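PDB 5CZR: cadherin-related family member 2 from Homo sapiens, which forms calcium-dependent heterophilic adhesion complexes with CDHR5 between adjacent microvilli and so controls microvillar packing at the apical membrane of epithelial cells. Local coordinates for residues 95-100 with 132-137; 101-106 with 185-190; 142-147 with 181-186. All coordinates share one frame; numbering follows the deposited sequence.

Contact 1. Residues 95-100 with 132-137; sequences VEDRND and KDMGSA. With CA (calcium ion), chain G; CA (calcium ion), chain H; CA (calcium ion), chain F.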
loop_
_atom_site.group_PDB
_atom_site.type_symbol
_atom_site.label_atom_id
_atom_site.label_comp_id
_atom_site.label_asym_id
_atom_site.label_seq_id
_atom_site.Cartn_x
_atom_site.Cartn_y
_atom_site.Cartn_z
ATOM N N VAL A 95 -11.287 -0.641 -8.501
ATOM C CA VAL A 95 -10.614 0.162 -7.532
ATOM C C VAL A 95 -9.105 0.135 -7.862
ATOM O O VAL A 95 -8.547 -0.929 -8.028
ATOM C CB VAL A 95 -10.847 -0.390 -6.117
ATOM C CG1 VAL A 95 -10.117 0.457 -5.076
ATOM C CG2 VAL A 95 -12.329 -0.447 -5.788
ATOM N N GLU A 96 -8.462 1.299 -7.907
ATOM C CA GLU A 96 -7.007 1.386 -8.091
ATOM C C GLU A 96 -6.237 1.412 -6.774
ATOM O O GLU A 96 -6.634 2.084 -5.813
ATOM C CB GLU A 96 -6.627 2.608 -8.894
ATOM C CG GLU A 96 -6.924 2.425 -10.384
ATOM C CD GLU A 96 -6.229 3.426 -11.335
ATOM O OE1 GLU A 96 -5.881 4.553 -10.937
ATOM O OE2 GLU A 96 -6.077 3.098 -12.534
ATOM N N ASP A 97 -5.154 0.644 -6.736
ATOM C CA ASP A 97 -4.277 0.602 -5.596
ATOM C C ASP A 97 -3.567 1.941 -5.455
ATOM O O ASP A 97 -3.151 2.545 -6.418
ATOM C CB ASP A 97 -3.271 -0.533 -5.747
ATOM C CG ASP A 97 -2.386 -0.702 -4.529
ATOM O OD1 ASP A 97 -2.876 -0.617 -3.368
ATOM O OD2 ASP A 97 -1.164 -0.903 -4.741
ATOM N N ARG A 98 -3.425 2.370 -4.217
ATOM C CA ARG A 98 -2.616 3.522 -3.905
ATOM C C ARG A 98 -1.625 3.110 -2.813
ATOM O O ARG A 98 -1.766 2.027 -2.201
ATOM C CB ARG A 98 -3.512 4.678 -3.455
ATOM C CG ARG A 98 -4.429 5.261 -4.550
ATOM C CD ARG A 98 -3.584 6.080 -5.514
ATOM N NE ARG A 98 -4.213 6.525 -6.738
ATOM C CZ ARG A 98 -4.172 5.871 -7.888
ATOM N NH1 ARG A 98 -3.568 4.695 -8.009
ATOM N NH2 ARG A 98 -4.773 6.381 -8.912
ATOM N N ASN A 99 -0.627 3.956 -2.561
ATOM C CA ASN A 99 0.422 3.600 -1.586
ATOM C C ASN A 99 0.060 3.916 -0.143
ATOM O O ASN A 99 0.620 4.835 0.468
ATOM C CB ASN A 99 1.745 4.236 -1.960
ATOM C CG ASN A 99 2.881 3.672 -1.170
ATOM O OD1 ASN A 99 2.741 2.611 -0.574
ATOM N ND2 ASN A 99 4.032 4.346 -1.191
ATOM N N ASP A 100 -0.869 3.144 0.405
ATOM C CA ASP A 100 -1.431 3.408 1.727
ATOM C C ASP A 100 -0.987 2.406 2.817
ATOM O O ASP A 100 -1.478 2.473 3.953
ATOM C CB ASP A 100 -2.959 3.428 1.654
ATOM C CG ASP A 100 -3.551 2.108 1.207
ATOM O OD1 ASP A 100 -2.810 1.201 0.706
ATOM O OD2 ASP A 100 -4.776 1.969 1.375
ATOM N N LYS A 132 1.962 -4.638 1.690
ATOM C CA LYS A 132 0.783 -5.132 0.962
ATOM C C LYS A 132 0.506 -4.532 -0.413
ATOM O O LYS A 132 -0.197 -5.136 -1.225
ATOM C CB LYS A 132 -0.462 -4.888 1.799
ATOM C CG LYS A 132 -0.522 -5.705 3.070
ATOM C CD LYS A 132 -1.538 -5.114 4.030
ATOM C CE LYS A 132 -1.582 -5.907 5.329
ATOM N NZ LYS A 132 -2.841 -5.552 6.036
ATOM N N ASP A 133 1.018 -3.343 -0.677
ATOM C CA ASP A 133 0.674 -2.642 -1.898
ATOM C C ASP A 133 1.258 -3.336 -3.114
ATOM O O ASP A 133 2.101 -4.199 -2.976
ATOM C CB ASP A 133 1.103 -1.180 -1.811
ATOM C CG ASP A 133 0.376 -0.429 -0.700
ATOM O OD1 ASP A 133 -0.856 -0.564 -0.586
ATOM O OD2 ASP A 133 1.029 0.280 0.089
ATOM N N MET A 134 0.742 -2.996 -4.294
ATOM C CA MET A 134 1.182 -3.535 -5.586
ATOM C C MET A 134 2.340 -2.718 -6.193
ATOM O O MET A 134 2.522 -1.554 -5.876
ATOM C CB MET A 134 0.002 -3.547 -6.574
ATOM C CG MET A 134 -1.185 -4.428 -6.150
ATOM S SD MET A 134 -0.700 -6.174 -5.978
ATOM C CE MET A 134 -2.273 -6.906 -5.610
ATOM N N GLY A 135 3.094 -3.352 -7.082
ATOM C CA GLY A 135 4.120 -2.681 -7.878
ATOM C C GLY A 135 5.195 -2.088 -6.996
ATOM O O GLY A 135 5.541 -2.665 -5.956
ATOM N N SER A 136 5.655 -0.901 -7.364
ATOM C CA SER A 136 6.744 -0.257 -6.639
ATOM C C SER A 136 6.315 0.108 -5.234
ATOM O O SER A 136 7.146 0.151 -4.322
ATOM C CB SER A 136 7.158 1.030 -7.324
ATOM O OG SER A 136 7.625 0.717 -8.611
ATOM N N ALA A 137 5.011 0.368 -5.076
ATOM C CA ALA A 137 4.483 0.723 -3.770
ATOM C C ALA A 137 4.580 -0.411 -2.743
ATOM O O ALA A 137 4.421 -0.167 -1.536
ATOM C CB ALA A 137 3.065 1.217 -3.908
HETATM CA CA CA G . -2.906 0.081 -1.324
HETATM CA CA CA H . 3.449 0.639 0.436
HETATM CA CA CA F . -6.212 0.228 1.333
HETATM O O HOH W 1 0.416 0.286 -6.388
HETATM O O HOH W 2 -7.641 1.642 2.289
HETATM O O HOH W 3 -5.055 -0.353 3.076
#
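D133 reaches from the second cadherin repeat into the calcium-binding linker between the two repeats, where D97, R98, N99 and D100 supply oxygen ligands. Its CB lies 3.7 Å from D97 OD2, and CG lies 3.4 Å from each of two calcium ions, chains G and H. At the tip the carboxylate divides: OD1 binds calcium G at 2.3 Å beside D97 OD1, R98 O and D100 OD1, while OD2 binds calcium H beside N99 OD1 and A137 O. The amide of N99 stands almost perpendicular to this carboxylate, 87° between planes. The shared cations probably offset the repulsion between oxygens this close, such as D100 OD1 and D133 OD1, 2.9 Å apart. E18 and E69 of the first repeat complete site G, and D100 bridges to the next ion, its OD2 binding calcium F. N99 ND2 has T199 among its partners, while its CB and CG rest on the methyl of A137. D97 is likewise divided: OD1 goes to the metal, whereas OD2 takes a water that also donates to M134 O and, from above the carboxylate plane, the backbone N-H of M134, with M134 N 2.9 Å from D97 OD2.

Contact 2. Residues 101-106 with 185-190; sequences NAPVFQ and LKACDL. With CA (calcium ion), chain H.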
loop_
_atom_site.group_PDB
_atom_site.type_symbol
_atom_site.label_atom_id
_atom_site.label_comp_id
_atom_site.label_asym_id
_atom_site.label_seq_id
_atom_site.Cartn_x
_atom_site.Cartn_y
_atom_site.Cartn_z
ATOM N N ASN A 101 -0.059 1.511 2.473
ATOM C CA ASN A 101 0.567 0.643 3.437
ATOM C C ASN A 101 2.077 0.823 3.476
ATOM O O ASN A 101 2.737 1.192 2.480
ATOM C CB ASN A 101 0.248 -0.800 3.093
ATOM C CG ASN A 101 -1.207 -1.134 3.292
ATOM O OD1 ASN A 101 -1.610 -1.473 4.383
ATOM N ND2 ASN A 101 -2.008 -0.966 2.255
ATOM N N ALA A 102 2.619 0.565 4.653
ATOM C CA ALA A 102 4.044 0.659 4.902
ATOM C C ALA A 102 4.612 -0.768 5.010
ATOM O O ALA A 102 3.895 -1.694 5.366
ATOM C CB ALA A 102 4.276 1.416 6.202
ATOM N N PRO A 103 5.906 -0.942 4.756
ATOM C CA PRO A 103 6.481 -2.227 5.096
ATOM C C PRO A 103 6.396 -2.562 6.604
ATOM O O PRO A 103 6.566 -1.691 7.446
ATOM C CB PRO A 103 7.929 -2.086 4.657
ATOM C CG PRO A 103 7.908 -0.997 3.629
ATOM C CD PRO A 103 6.882 -0.034 4.138
ATOM N N VAL A 104 6.125 -3.835 6.908
ATOM C CA VAL A 104 5.977 -4.332 8.274
ATOM C C VAL A 104 6.994 -5.493 8.447
ATOM O O VAL A 104 6.993 -6.459 7.695
ATOM C CB VAL A 104 4.515 -4.842 8.522
ATOM C CG1 VAL A 104 4.353 -5.524 9.891
ATOM C CG2 VAL A 104 3.495 -3.711 8.374
ATOM N N PHE A 105 7.824 -5.397 9.472
ATOM C CA PHE A 105 8.771 -6.436 9.804
ATOM C C PHE A 105 8.063 -7.651 10.394
ATOM O O PHE A 105 7.176 -7.508 11.223
ATOM C CB PHE A 105 9.849 -5.911 10.763
ATOM C CG PHE A 105 10.930 -5.154 10.080
ATOM C CD1 PHE A 105 11.956 -5.826 9.460
ATOM C CD2 PHE A 105 10.896 -3.764 10.021
ATOM C CE1 PHE A 105 12.938 -5.146 8.767
ATOM C CE2 PHE A 105 11.882 -3.064 9.341
ATOM C CZ PHE A 105 12.920 -3.763 8.716
ATOM N N GLN A 106 8.438 -8.840 9.898
ATOM C CA GLN A 106 7.775 -10.085 10.274
ATOM C C GLN A 106 8.345 -10.663 11.570
ATOM O O GLN A 106 7.603 -11.104 12.432
ATOM C CB GLN A 106 7.882 -11.123 9.146
ATOM C CG GLN A 106 7.251 -10.691 7.830
ATOM C CD GLN A 106 5.767 -10.277 7.968
ATOM O OE1 GLN A 106 4.887 -11.132 7.992
ATOM N NE2 GLN A 106 5.500 -8.970 8.028
ATOM N N LEU A 185 17.355 -0.544 12.021
ATOM C CA LEU A 185 17.011 -0.876 10.644
ATOM C C LEU A 185 15.694 -0.220 10.272
ATOM O O LEU A 185 14.782 -0.059 11.110
ATOM C CB LEU A 185 16.906 -2.398 10.471
ATOM C CG LEU A 185 18.056 -3.231 11.037
ATOM C CD1 LEU A 185 17.705 -4.699 11.066
ATOM C CD2 LEU A 185 19.347 -2.994 10.261
ATOM N N LYS A 186 15.574 0.083 8.996
ATOM C CA LYS A 186 14.347 0.615 8.432
ATOM C C LYS A 186 14.054 -0.129 7.105
ATOM O O LYS A 186 14.972 -0.592 6.406
ATOM C CB LYS A 186 14.537 2.094 8.172
ATOM C CG LYS A 186 13.263 2.868 7.981
ATOM C CD LYS A 186 13.413 4.398 7.733
ATOM C CE LYS A 186 12.337 5.249 8.482
ATOM N NZ LYS A 186 12.316 6.712 8.167
ATOM N N ALA A 187 12.769 -0.260 6.797
ATOM C CA ALA A 187 12.319 -0.729 5.511
ATOM C C ALA A 187 11.359 0.289 4.906
ATOM O O ALA A 187 10.419 0.702 5.572
ATOM C CB ALA A 187 11.625 -2.080 5.676
ATOM N N CYS A 188 11.562 0.628 3.636
ATOM C CA CYS A 188 10.700 1.580 2.928
ATOM C C CYS A 188 10.250 0.982 1.596
ATOM O O CYS A 188 10.949 0.123 1.033
ATOM C CB CYS A 188 11.439 2.917 2.683
ATOM S SG CYS A 188 12.049 3.765 4.170
ATOM N N ASP A 189 9.118 1.443 1.057
ATOM C CA ASP A 189 8.732 1.031 -0.299
ATOM C C ASP A 189 9.426 1.944 -1.280
ATOM O O ASP A 189 10.090 2.873 -0.860
ATOM C CB ASP A 189 7.207 0.946 -0.519
ATOM C CG ASP A 189 6.466 2.227 -0.185
ATOM O OD1 ASP A 189 6.955 3.342 -0.542
ATOM O OD2 ASP A 189 5.386 2.151 0.435
ATOM N N LEU A 190 9.282 1.693 -2.575
ATOM C CA LEU A 190 9.828 2.582 -3.618
ATOM C C LEU A 190 8.855 3.644 -4.044
ATOM O O LEU A 190 9.104 4.387 -4.984
ATOM C CB LEU A 190 10.266 1.765 -4.842
ATOM C CG LEU A 190 11.499 0.892 -4.575
ATOM C CD1 LEU A 190 11.753 -0.028 -5.753
ATOM C CD2 LEU A 190 12.715 1.758 -4.264
HETATM CA CA CA H . 3.449 0.639 0.436
#
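The F105 ring meets strand 180-189 with its far end: K186 C lies at the ring edge, near its plane and 4.1 Å from F105 CZ, while the methyl of A187 approaches obliquely, 3.7 Å from CZ and almost as near to CE2. F105 CB points toward that strand, and with CG anti to the carbonyl carbon (chi1 -81°) the ring's CZ end reaches A187; V127 of the adjacent strand 123-130 and V206 of strand 206-213, in the facing sheet, also touch its side chain. Two residues earlier the puckered ring of P103 lies against the same strand. Its CG rests over the backbone of 187-189, 3.6 Å from A187 O and 3.7 Å from the carbonyl carbon of C188, and its CB touches A187 CB at 3.8 Å. A187 CB is thus shared by the proline and the phenylalanine, with no hydrogen bond joining the two segments. C188 points away from them and is tied by a disulfide to C202. At the other end N101 O and D189 OD2 bind the same calcium ion, chain H, at 2.2 and 2.5 Å. D189 CG sits between the backbone N and the carbonyl carbon (chi1 55°), which carries OD2 to the metal while OD1 accepts a hydrogen bond from the backbone N of Q201. D131, D133, N99 and A137 supply the remaining ligands. A linker that lends a carbonyl to calcium and then enters the first strand of the next repeat, with P103 and F105 turned toward strand 180-189, is the arrangement of the cadherin interdomain junction.

Contact 3. Residues 142-147 with 181-186; sequences YSIEKV and YQLELK
I144 and L185 lie side by side and point the same way on the inner face of the sheet, CG1 of the isoleucine 3.7 Å from CD2 of the leucine. Farther along this face V147 extends CG1 into the angle between Y181 and L183, 4.1 Å from Y181 CD1 and 4.3 Å from L183 CD1. The I144 tip is looser, its CD1 touching L183 CD2 at 4.4 Å. F158 of strand 158-160, across the sandwich, covers I144 and L183 and meets the Y181 ring edge-to-face. The outer face is polar and built of long chains. E145 holds CG anti to its carbonyl carbon (chi1 -75°), which lays CG against CB of K186, 3.6 Å away. E184 runs out extended between E145 and K146: OE2 is 4.0 Å from E145 CB, and OE1 is equally far from K146 CB and CD, while its charged oxygens stay beyond contact of the K146 amine. An alanine in place of E184 would probably open a gap between E145 and K146 and leave their aliphatic parts freer to turn. Beneath this layer S143 and K186 exchange two backbone hydrogen bonds. Beyond them the register slips: E145 N donates to E184 O, whereas E184 N donates to K146 O at 2.9 Å and 174°. Two residues thus face one, a classic beta bulge in strand 140-148, the edge strand of the mixed sheet that forms half of the second cadherin repeat's Greek-key sandwich.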
loop_
_atom_site.group_PDB
_atom_site.type_symbol
_atom_site.label_atom_id
_atom_site.label_comp_id
_atom_site.label_asym_id
_atom_site.label_seq_id
_atom_site.Cartn_x
_atom_site.Cartn_y
_atom_site.Cartn_z
ATOM N N TYR A 142 15.790 -2.093 2.202
ATOM C CA TYR A 142 16.231 -2.127 3.603
ATOM C C TYR A 142 17.402 -1.174 3.825
ATOM O O TYR A 142 18.166 -0.924 2.921
ATOM C CB TYR A 142 16.674 -3.549 3.954
ATOM C CG TYR A 142 15.625 -4.600 3.833
ATOM C CD1 TYR A 142 14.705 -4.803 4.852
ATOM C CD2 TYR A 142 15.540 -5.406 2.709
ATOM C CE1 TYR A 142 13.730 -5.786 4.758
ATOM C CE2 TYR A 142 14.562 -6.379 2.591
ATOM C CZ TYR A 142 13.670 -6.578 3.629
ATOM O OH TYR A 142 12.695 -7.558 3.540
ATOM N N SER A 143 17.537 -0.664 5.029
ATOM C CA SER A 143 18.597 0.202 5.342
ATOM C C SER A 143 19.072 0.011 6.745
ATOM O O SER A 143 18.262 -0.242 7.645
ATOM C CB SER A 143 18.074 1.625 5.358
ATOM O OG SER A 143 17.941 2.133 4.070
ATOM N N ILE A 144 20.359 0.267 6.960
ATOM C CA ILE A 144 20.880 0.428 8.313
ATOM C C ILE A 144 20.931 1.927 8.611
ATOM O O ILE A 144 21.648 2.643 7.969
ATOM C CB ILE A 144 22.279 -0.192 8.445
ATOM C CG1 ILE A 144 22.202 -1.709 8.253
ATOM C CG2 ILE A 144 22.828 0.111 9.819
ATOM C CD1 ILE A 144 23.538 -2.407 8.079
ATOM N N GLU A 145 20.098 2.384 9.529
ATOM C CA GLU A 145 19.921 3.812 9.765
ATOM C C GLU A 145 20.936 4.321 10.739
ATOM O O GLU A 145 21.325 5.474 10.682
ATOM C CB GLU A 145 18.523 4.107 10.314
ATOM C CG GLU A 145 17.417 4.039 9.280
ATOM C CD GLU A 145 17.618 5.043 8.165
ATOM O OE1 GLU A 145 17.635 6.260 8.446
ATOM O OE2 GLU A 145 17.791 4.598 7.018
ATOM N N LYS A 146 21.373 3.457 11.643
ATOM C CA LYS A 146 22.268 3.893 12.671
ATOM C C LYS A 146 22.954 2.708 13.273
ATOM O O LYS A 146 22.339 1.647 13.475
ATOM C CB LYS A 146 21.468 4.624 13.740
ATOM C CG LYS A 146 22.265 5.324 14.806
ATOM C CD LYS A 146 21.275 5.867 15.842
ATOM C CE LYS A 146 21.663 7.240 16.348
ATOM N NZ LYS A 146 21.160 7.428 17.731
ATOM N N VAL A 147 24.227 2.907 13.614
ATOM C CA VAL A 147 24.954 1.921 14.387
ATOM C C VAL A 147 25.482 2.537 15.690
ATOM O O VAL A 147 26.100 3.599 15.671
ATOM C CB VAL A 147 26.112 1.351 13.572
ATOM C CG1 VAL A 147 26.785 0.242 14.348
ATOM C CG2 VAL A 147 25.581 0.856 12.234
ATOM N N TYR A 181 26.972 -4.337 19.288
ATOM C CA TYR A 181 26.435 -3.332 18.398
ATOM C C TYR A 181 24.927 -3.355 18.464
ATOM O O TYR A 181 24.327 -4.416 18.554
ATOM C CB TYR A 181 26.903 -3.586 16.966
ATOM C CG TYR A 181 28.412 -3.500 16.849
ATOM C CD1 TYR A 181 29.049 -2.268 16.688
ATOM C CD2 TYR A 181 29.204 -4.653 16.937
ATOM C CE1 TYR A 181 30.441 -2.180 16.584
ATOM C CE2 TYR A 181 30.577 -4.578 16.855
ATOM C CZ TYR A 181 31.195 -3.332 16.677
ATOM O OH TYR A 181 32.555 -3.246 16.588
ATOM N N GLN A 182 24.326 -2.172 18.386
ATOM C CA GLN A 182 22.901 -2.068 18.097
ATOM C C GLN A 182 22.689 -1.429 16.743
ATOM O O GLN A 182 23.193 -0.337 16.493
ATOM C CB GLN A 182 22.219 -1.237 19.147
ATOM C CG GLN A 182 20.732 -1.499 19.187
ATOM C CD GLN A 182 19.948 -0.343 19.761
ATOM O OE1 GLN A 182 20.102 0.853 19.385
ATOM N NE2 GLN A 182 19.034 -0.703 20.639
ATOM N N LEU A 183 21.991 -2.139 15.868
ATOM C CA LEU A 183 21.727 -1.680 14.514
ATOM C C LEU A 183 20.278 -1.276 14.444
ATOM O O LEU A 183 19.403 -2.088 14.756
ATOM C CB LEU A 183 21.952 -2.778 13.453
ATOM C CG LEU A 183 23.336 -3.098 12.887
ATOM C CD1 LEU A 183 24.291 -3.238 14.031
ATOM C CD2 LEU A 183 23.367 -4.355 12.052
ATOM N N GLU A 184 20.028 -0.034 14.026
ATOM C CA GLU A 184 18.697 0.416 13.787
ATOM C C GLU A 184 18.423 0.187 12.315
ATOM O O GLU A 184 19.181 0.632 11.471
ATOM C CB GLU A 184 18.535 1.889 14.131
ATOM C CG GLU A 184 17.097 2.361 13.994
ATOM C CD GLU A 184 16.931 3.859 14.148
ATOM O OE1 GLU A 184 17.636 4.457 14.966
ATOM O OE2 GLU A 184 16.101 4.446 13.435
ATOM N N LEU A 185 17.355 -0.544 12.021
ATOM C CA LEU A 185 17.011 -0.876 10.644
ATOM C C LEU A 185 15.694 -0.220 10.272
ATOM O O LEU A 185 14.782 -0.059 11.110
ATOM C CB LEU A 185 16.906 -2.398 10.471
ATOM C CG LEU A 185 18.056 -3.231 11.037
ATOM C CD1 LEU A 185 17.705 -4.699 11.066
ATOM C CD2 LEU A 185 19.347 -2.994 10.261
ATOM N N LYS A 186 15.574 0.083 8.996
ATOM C CA LYS A 186 14.347 0.615 8.432
ATOM C C LYS A 186 14.054 -0.129 7.105
ATOM O O LYS A 186 14.972 -0.592 6.406
ATOM C CB LYS A 186 14.537 2.094 8.172
ATOM C CG LYS A 186 13.263 2.868 7.981
ATOM C CD LYS A 186 13.413 4.398 7.733
ATOM C CE LYS A 186 12.337 5.249 8.482
ATOM N NZ LYS A 186 12.316 6.712 8.167
HETATM O O HOH W 4 15.070 1.514 3.854
#

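In the fold
Contact 1 lies near the middle of the elongated chain and joins the two repeats, contact 2 sits where the linker enters the second repeat, and contact 3 belongs wholly to that repeat, its centre 26 Å from that of contact 1. Contacts 1 and 2 share calcium H and touch directly, D133 OD2 probably accepting a hydrogen bond from N101 N. Contacts 2 and 3 share L185 and K186 on strand 180-189, and F105 packs against Y142 where they meet. Each is partly buried, but contact 2 has no exposed residue among those that touch. Metal-bound oxygens dominate contact 1 and apolar contacts beside one metal site contact 2, while contact 3 splits into an apolar inner and a polar outer face.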